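Local coordinates for intracellular sulfur oxidation protein DsrF (Allochromatium vinosum, PDB 2HYB), which is of unknown function but could be involved in the oxidation of intracellular sulfur, at residues D38-F43 / R79-R84; V98-E103 / N113-I118. One frame throughout, in Å; residues are numbered along the deposited sequence.

Interaction 1 (D38-F43 / R79-R84); sequences DVCVLF and RIYVDR
V41 lies opposite I80 where the parallel strands 38-43 and 79-83 run side by side, and bonds to the residues on either side of it, R79 and Y81. Four backbone hydrogen bonds join the strands. V41 uses both of its polar atoms: its N donates to R79 O at 2.8 Å, and its O accepts from Y81 N at 2.9 Å. F43 repeats the pattern two residues on. Its N gives a bond to Y81 O, with the donor 36° out of the carbonyl plane, and its O takes one from D83 N at 3.2 Å. The peptide groups of C40 and L42 face the other way and bond to F8, Y10 and N12 of strand 7-12. Strand 38-43 is thus hydrogen-bonded along both edges.

The F43 ring turns its edge to Y81 O, which lies near the ring plane, 3.3 Å from F43 CD1. CG of F43 is anti to its carbonyl carbon (chi1 -61°), and CE1 lies 4.1 Å from I80 CG2. On the other sheet face, L42 CD1 rests on Y81 CB, and the edge of the Y81 ring meets C40 CB at 4.0 Å from CE1. D83 sits at the N-cap of the next helix, where its side chain caps a backbone N; OD2 also bonds to S86 OG. The polar atoms here are mainly peptide groups and the side chains mainly apolar, consistent with backbone bonds fixing the register and letting the pair lie buried.

Interaction 2 (V98-E103 / N113-I118); sequences VEIAFE and NIVEVI
N113 reaches across to E99 and I100, and its side chain carries much of this contact. Its CB lies 3.9 Å from E99 CB. CG, anti to the backbone N (chi1 -173°), comes against CB and CA of E99. At the tip the amide divides its work. ND2 sits 3.4 Å from E99 CB and is equally near E99 CG. OD1 accepts a bond from V115 N at 2.8 Å and a weak one from I100 N at 3.4 Å. The V115 donor stands above the plane of the amide carbonyl, 38° out of it. The N113 and E99 side chains cross at about a right angle, though the amide and carboxylate planes are only 6° apart. With an alanine here, V115 N and I100 N would probably lose this acceptor, and the turn from N113 to V115 would be free to shift.

Backbone and apolar contacts continue the join. I114 N donates to I100 O at 3.1 Å. I100 CD1 packs on V115 CG2, and both residues also touch I80 of strand 79-83. Farther out, I114 CD1 meets F102 CB at 3.8 Å. The bond from V115 N to N113 OD1 defines an Asx turn, here leading into the outermost strand of the chain's parallel sheet.

Strand 79-83 is common ground: it pairs with 38-43 in interaction 1, and its other edge bonds to strand 115-118 of interaction 2. V82 O is 2.9 Å from I118 N and I80 O is 3.0 Å from E116 N, both probable hydrogen bonds. I80 also packs on I100. Interaction 1 is core, with most of its residues buried and regular strand pairing. Interaction 2 lies at the sheet's margin and is only partly buried. There the 98-103 segment is mostly loop, and an asparagine amide does work that backbone carbonyls do in the interior. The centres of the two contacts are about 10 Å apart.

Interaction 1 (D38-F43 / R79-R84)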
loop_
_atom_site.group_PDB
_atom_site.type_symbol
_atom_site.label_atom_id
_atom_site.label_comp_id
_atom_site.label_asym_id
_atom_site.label_seq_id
_atom_site.Cartn_x
_atom_site.Cartn_y
_atom_site.Cartn_z
ATOM N N ASP B 38 -12.059 -2.457 -28.113
ATOM C CA ASP B 38 -10.694 -2.693 -28.543
ATOM C C ASP B 38 -9.853 -2.662 -27.272
ATOM O O ASP B 38 -9.502 -1.592 -26.772
ATOM C CB ASP B 38 -10.246 -1.609 -29.513
ATOM C CG ASP B 38 -9.036 -2.026 -30.312
ATOM O OD1 ASP B 38 -8.194 -2.773 -29.764
ATOM O OD2 ASP B 38 -8.917 -1.598 -31.479
ATOM N N VAL B 39 -9.551 -3.843 -26.743
ATOM C CA VAL B 39 -8.780 -3.955 -25.511
ATOM C C VAL B 39 -7.313 -4.288 -25.724
ATOM O O VAL B 39 -6.960 -5.078 -26.606
ATOM C CB VAL B 39 -9.382 -5.044 -24.572
ATOM C CG1 VAL B 39 -8.433 -5.342 -23.410
ATOM C CG2 VAL B 39 -10.730 -4.582 -24.037
ATOM N N CYS B 40 -6.461 -3.678 -24.904
ATOM C CA CYS B 40 -5.033 -3.950 -24.944
ATOM C C CYS B 40 -4.537 -3.935 -23.507
ATOM O O CYS B 40 -4.943 -3.101 -22.701
ATOM C CB CYS B 40 -4.281 -2.917 -25.787
ATOM S SG CYS B 40 -3.832 -1.405 -24.957
ATOM N N VAL B 41 -3.677 -4.892 -23.194
ATOM C CA VAL B 41 -3.113 -5.042 -21.869
ATOM C C VAL B 41 -1.634 -4.687 -21.913
ATOM O O VAL B 41 -0.886 -5.250 -22.715
ATOM C CB VAL B 41 -3.263 -6.500 -21.393
ATOM C CG1 VAL B 41 -2.644 -6.675 -20.018
ATOM C CG2 VAL B 41 -4.732 -6.883 -21.359
ATOM N N LEU B 42 -1.207 -3.758 -21.058
ATOM C CA LEU B 42 0.197 -3.358 -21.024
ATOM C C LEU B 42 0.862 -3.617 -19.675
ATOM O O LEU B 42 0.318 -3.277 -18.618
ATOM C CB LEU B 42 0.337 -1.875 -21.373
ATOM C CG LEU B 42 1.701 -1.230 -21.103
ATOM C CD1 LEU B 42 2.783 -1.889 -21.935
ATOM C CD2 LEU B 42 1.619 0.251 -21.417
ATOM N N PHE B 43 2.038 -4.228 -19.723
ATOM C CA PHE B 43 2.813 -4.527 -18.532
ATOM C C PHE B 43 4.002 -3.566 -18.523
ATOM O O PHE B 43 4.754 -3.493 -19.496
ATOM C CB PHE B 43 3.282 -5.984 -18.571
ATOM C CG PHE B 43 2.152 -6.973 -18.595
ATOM C CD1 PHE B 43 1.381 -7.146 -19.741
ATOM C CD2 PHE B 43 1.804 -7.676 -17.444
ATOM C CE1 PHE B 43 0.272 -7.999 -19.740
ATOM C CE2 PHE B 43 0.699 -8.530 -17.431
ATOM C CZ PHE B 43 -0.071 -8.689 -18.587
ATOM N N ARG B 79 -4.194 -7.566 -28.239
ATOM C CA ARG B 79 -3.126 -6.620 -27.904
ATOM C C ARG B 79 -2.557 -6.797 -26.493
ATOM O O ARG B 79 -3.185 -6.406 -25.505
ATOM C CB ARG B 79 -3.630 -5.177 -28.093
ATOM C CG ARG B 79 -4.147 -4.889 -29.501
ATOM C CD ARG B 79 -3.101 -5.289 -30.539
ATOM N NE ARG B 79 -3.687 -5.778 -31.788
ATOM C CZ ARG B 79 -3.021 -6.478 -32.706
ATOM N NH1 ARG B 79 -1.740 -6.775 -32.517
ATOM N NH2 ARG B 79 -3.638 -6.888 -33.810
ATOM N N ILE B 80 -1.358 -7.376 -26.417
ATOM C CA ILE B 80 -0.672 -7.637 -25.153
ATOM C C ILE B 80 0.796 -7.224 -25.240
ATOM O O ILE B 80 1.640 -7.988 -25.721
ATOM C CB ILE B 80 -0.742 -9.131 -24.802
ATOM C CG1 ILE B 80 -2.204 -9.542 -24.635
ATOM C CG2 ILE B 80 0.060 -9.426 -23.545
ATOM C CD1 ILE B 80 -2.369 -10.971 -24.178
ATOM N N TYR B 81 1.100 -6.033 -24.731
ATOM C CA TYR B 81 2.451 -5.487 -24.775
ATOM C C TYR B 81 3.281 -5.581 -23.499
ATOM O O TYR B 81 2.761 -5.742 -22.399
ATOM C CB TYR B 81 2.380 -4.034 -25.210
ATOM C CG TYR B 81 1.498 -3.831 -26.408
ATOM C CD1 TYR B 81 0.182 -3.392 -26.267
ATOM C CD2 TYR B 81 1.976 -4.085 -27.691
ATOM C CE1 TYR B 81 -0.635 -3.204 -27.379
ATOM C CE2 TYR B 81 1.169 -3.904 -28.806
ATOM C CZ TYR B 81 -0.130 -3.462 -28.648
ATOM O OH TYR B 81 -0.907 -3.260 -29.765
ATOM N N VAL B 82 4.592 -5.471 -23.665
ATOM C CA VAL B 82 5.517 -5.527 -22.545
ATOM C C VAL B 82 6.667 -4.567 -22.776
ATOM O O VAL B 82 7.323 -4.602 -23.814
ATOM C CB VAL B 82 6.082 -6.935 -22.349
ATOM C CG1 VAL B 82 7.245 -6.888 -21.368
ATOM C CG2 VAL B 82 4.990 -7.854 -21.828
ATOM N N ASP B 83 6.902 -3.709 -21.793
ATOM C CA ASP B 83 7.967 -2.721 -21.872
ATOM C C ASP B 83 9.336 -3.384 -21.799
ATOM O O ASP B 83 9.674 -4.027 -20.800
ATOM C CB ASP B 83 7.807 -1.707 -20.741
ATOM C CG ASP B 83 8.818 -0.601 -20.815
ATOM O OD1 ASP B 83 8.762 0.192 -21.777
ATOM O OD2 ASP B 83 9.674 -0.525 -19.913
ATOM N N ARG B 84 10.125 -3.219 -22.858
ATOM C CA ARG B 84 11.453 -3.815 -22.912
ATOM C C ARG B 84 12.436 -3.187 -21.920
ATOM O O ARG B 84 13.229 -3.905 -21.302
ATOM C CB ARG B 84 12.005 -3.760 -24.342
ATOM C CG ARG B 84 12.022 -2.384 -24.984
ATOM C CD ARG B 84 12.238 -2.497 -26.486
ATOM N NE ARG B 84 13.487 -3.171 -26.827
ATOM C CZ ARG B 84 14.692 -2.657 -26.606
ATOM N NH1 ARG B 84 14.814 -1.459 -26.047
ATOM N NH2 ARG B 84 15.775 -3.344 -26.936
#

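Interaction 2 (V98-E103 / N113-I118)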
loop_
_atom_site.group_PDB
_atom_site.type_symbol
_atom_site.label_atom_id
_atom_site.label_comp_id
_atom_site.label_asym_id
_atom_site.label_seq_id
_atom_site.Cartn_x
_atom_site.Cartn_y
_atom_site.Cartn_z
ATOM N N VAL B 98 5.765 -15.919 -20.384
ATOM C CA VAL B 98 4.947 -17.016 -20.869
ATOM C C VAL B 98 4.421 -16.627 -22.238
ATOM O O VAL B 98 4.366 -15.446 -22.582
ATOM C CB VAL B 98 3.748 -17.288 -19.934
ATOM C CG1 VAL B 98 4.250 -17.679 -18.540
ATOM C CG2 VAL B 98 2.855 -16.051 -19.867
ATOM N N GLU B 99 4.031 -17.620 -23.020
ATOM C CA GLU B 99 3.507 -17.341 -24.339
ATOM C C GLU B 99 1.990 -17.401 -24.253
ATOM O O GLU B 99 1.427 -18.212 -23.507
ATOM C CB GLU B 99 4.059 -18.358 -25.324
ATOM C CG GLU B 99 5.552 -18.547 -25.145
ATOM C CD GLU B 99 6.138 -19.537 -26.111
ATOM O OE1 GLU B 99 7.330 -19.879 -25.950
ATOM O OE2 GLU B 99 5.412 -19.970 -27.030
ATOM N N ILE B 100 1.337 -16.511 -24.990
ATOM C CA ILE B 100 -0.119 -16.444 -25.007
ATOM C C ILE B 100 -0.596 -16.598 -26.452
ATOM O O ILE B 100 -0.593 -15.633 -27.230
ATOM C CB ILE B 100 -0.642 -15.088 -24.447
ATOM C CG1 ILE B 100 -0.173 -14.892 -23.009
ATOM C CG2 ILE B 100 -2.165 -15.051 -24.489
ATOM C CD1 ILE B 100 -0.503 -13.513 -22.464
ATOM N N ALA B 101 -1.005 -17.817 -26.797
ATOM C CA ALA B 101 -1.486 -18.125 -28.138
ATOM C C ALA B 101 -2.808 -17.427 -28.426
ATOM O O ALA B 101 -3.538 -17.040 -27.511
ATOM C CB ALA B 101 -1.655 -19.627 -28.291
ATOM N N PHE B 102 -3.097 -17.259 -29.711
ATOM C CA PHE B 102 -4.332 -16.625 -30.159
ATOM C C PHE B 102 -4.628 -17.034 -31.583
ATOM O O PHE B 102 -3.756 -16.987 -32.443
ATOM C CB PHE B 102 -4.228 -15.100 -30.093
ATOM C CG PHE B 102 -5.342 -14.377 -30.808
ATOM C CD1 PHE B 102 -5.291 -14.166 -32.179
ATOM C CD2 PHE B 102 -6.432 -13.882 -30.100
ATOM C CE1 PHE B 102 -6.309 -13.461 -32.835
ATOM C CE2 PHE B 102 -7.453 -13.179 -30.747
ATOM C CZ PHE B 102 -7.389 -12.968 -32.117
ATOM N N GLU B 103 -5.864 -17.439 -31.827
ATOM C CA GLU B 103 -6.261 -17.828 -33.161
ATOM C C GLU B 103 -7.506 -17.045 -33.535
ATOM O O GLU B 103 -8.503 -17.065 -32.811
ATOM C CB GLU B 103 -6.537 -19.329 -33.219
ATOM C CG GLU B 103 -7.551 -19.824 -32.202
ATOM C CD GLU B 103 -7.858 -21.299 -32.367
ATOM O OE1 GLU B 103 -8.640 -21.841 -31.557
ATOM O OE2 GLU B 103 -7.320 -21.918 -33.309
ATOM N N ASN B 113 2.091 -17.050 -30.235
ATOM C CA ASN B 113 2.337 -16.083 -29.172
ATOM C C ASN B 113 2.160 -14.620 -29.618
ATOM O O ASN B 113 2.907 -14.143 -30.474
ATOM C CB ASN B 113 3.765 -16.292 -28.658
ATOM C CG ASN B 113 4.072 -15.457 -27.448
ATOM O OD1 ASN B 113 3.250 -14.644 -27.021
ATOM N ND2 ASN B 113 5.265 -15.643 -26.885
ATOM N N ILE B 114 1.191 -13.907 -29.035
ATOM C CA ILE B 114 0.959 -12.496 -29.384
ATOM C C ILE B 114 1.550 -11.492 -28.373
ATOM O O ILE B 114 1.304 -10.284 -28.467
ATOM C CB ILE B 114 -0.558 -12.159 -29.568
ATOM C CG1 ILE B 114 -1.344 -12.460 -28.288
ATOM C CG2 ILE B 114 -1.117 -12.917 -30.752
ATOM C CD1 ILE B 114 -2.796 -11.988 -28.338
ATOM N N VAL B 115 2.319 -11.993 -27.407
ATOM C CA VAL B 115 2.958 -11.128 -26.415
ATOM C C VAL B 115 4.045 -10.376 -27.165
ATOM O O VAL B 115 5.057 -10.960 -27.544
ATOM C CB VAL B 115 3.604 -11.942 -25.268
ATOM C CG1 VAL B 115 4.446 -11.033 -24.395
ATOM C CG2 VAL B 115 2.519 -12.606 -24.429
ATOM N N GLU B 116 3.830 -9.082 -27.375
ATOM C CA GLU B 116 4.773 -8.250 -28.114
ATOM C C GLU B 116 5.599 -7.305 -27.235
ATOM O O GLU B 116 5.050 -6.448 -26.542
ATOM C CB GLU B 116 4.003 -7.432 -29.150
ATOM C CG GLU B 116 4.856 -6.827 -30.250
ATOM C CD GLU B 116 4.147 -5.691 -30.981
ATOM O OE1 GLU B 116 2.948 -5.839 -31.320
ATOM O OE2 GLU B 116 4.793 -4.645 -31.218
ATOM N N VAL B 117 6.918 -7.454 -27.274
ATOM C CA VAL B 117 7.806 -6.592 -26.499
ATOM C C VAL B 117 8.016 -5.290 -27.273
ATOM O O VAL B 117 8.446 -5.315 -28.428
ATOM C CB VAL B 117 9.161 -7.276 -26.270
ATOM C CG1 VAL B 117 10.169 -6.273 -25.743
ATOM C CG2 VAL B 117 8.989 -8.449 -25.301
ATOM N N ILE B 118 7.707 -4.156 -26.644
ATOM C CA ILE B 118 7.853 -2.858 -27.306
ATOM C C ILE B 118 8.798 -1.868 -26.625
ATOM O O ILE B 118 9.102 -1.994 -25.435
ATOM C CB ILE B 118 6.494 -2.142 -27.467
ATOM C CG1 ILE B 118 5.824 -1.973 -26.095
ATOM C CG2 ILE B 118 5.611 -2.919 -28.428
ATOM C CD1 ILE B 118 4.501 -1.222 -26.138
#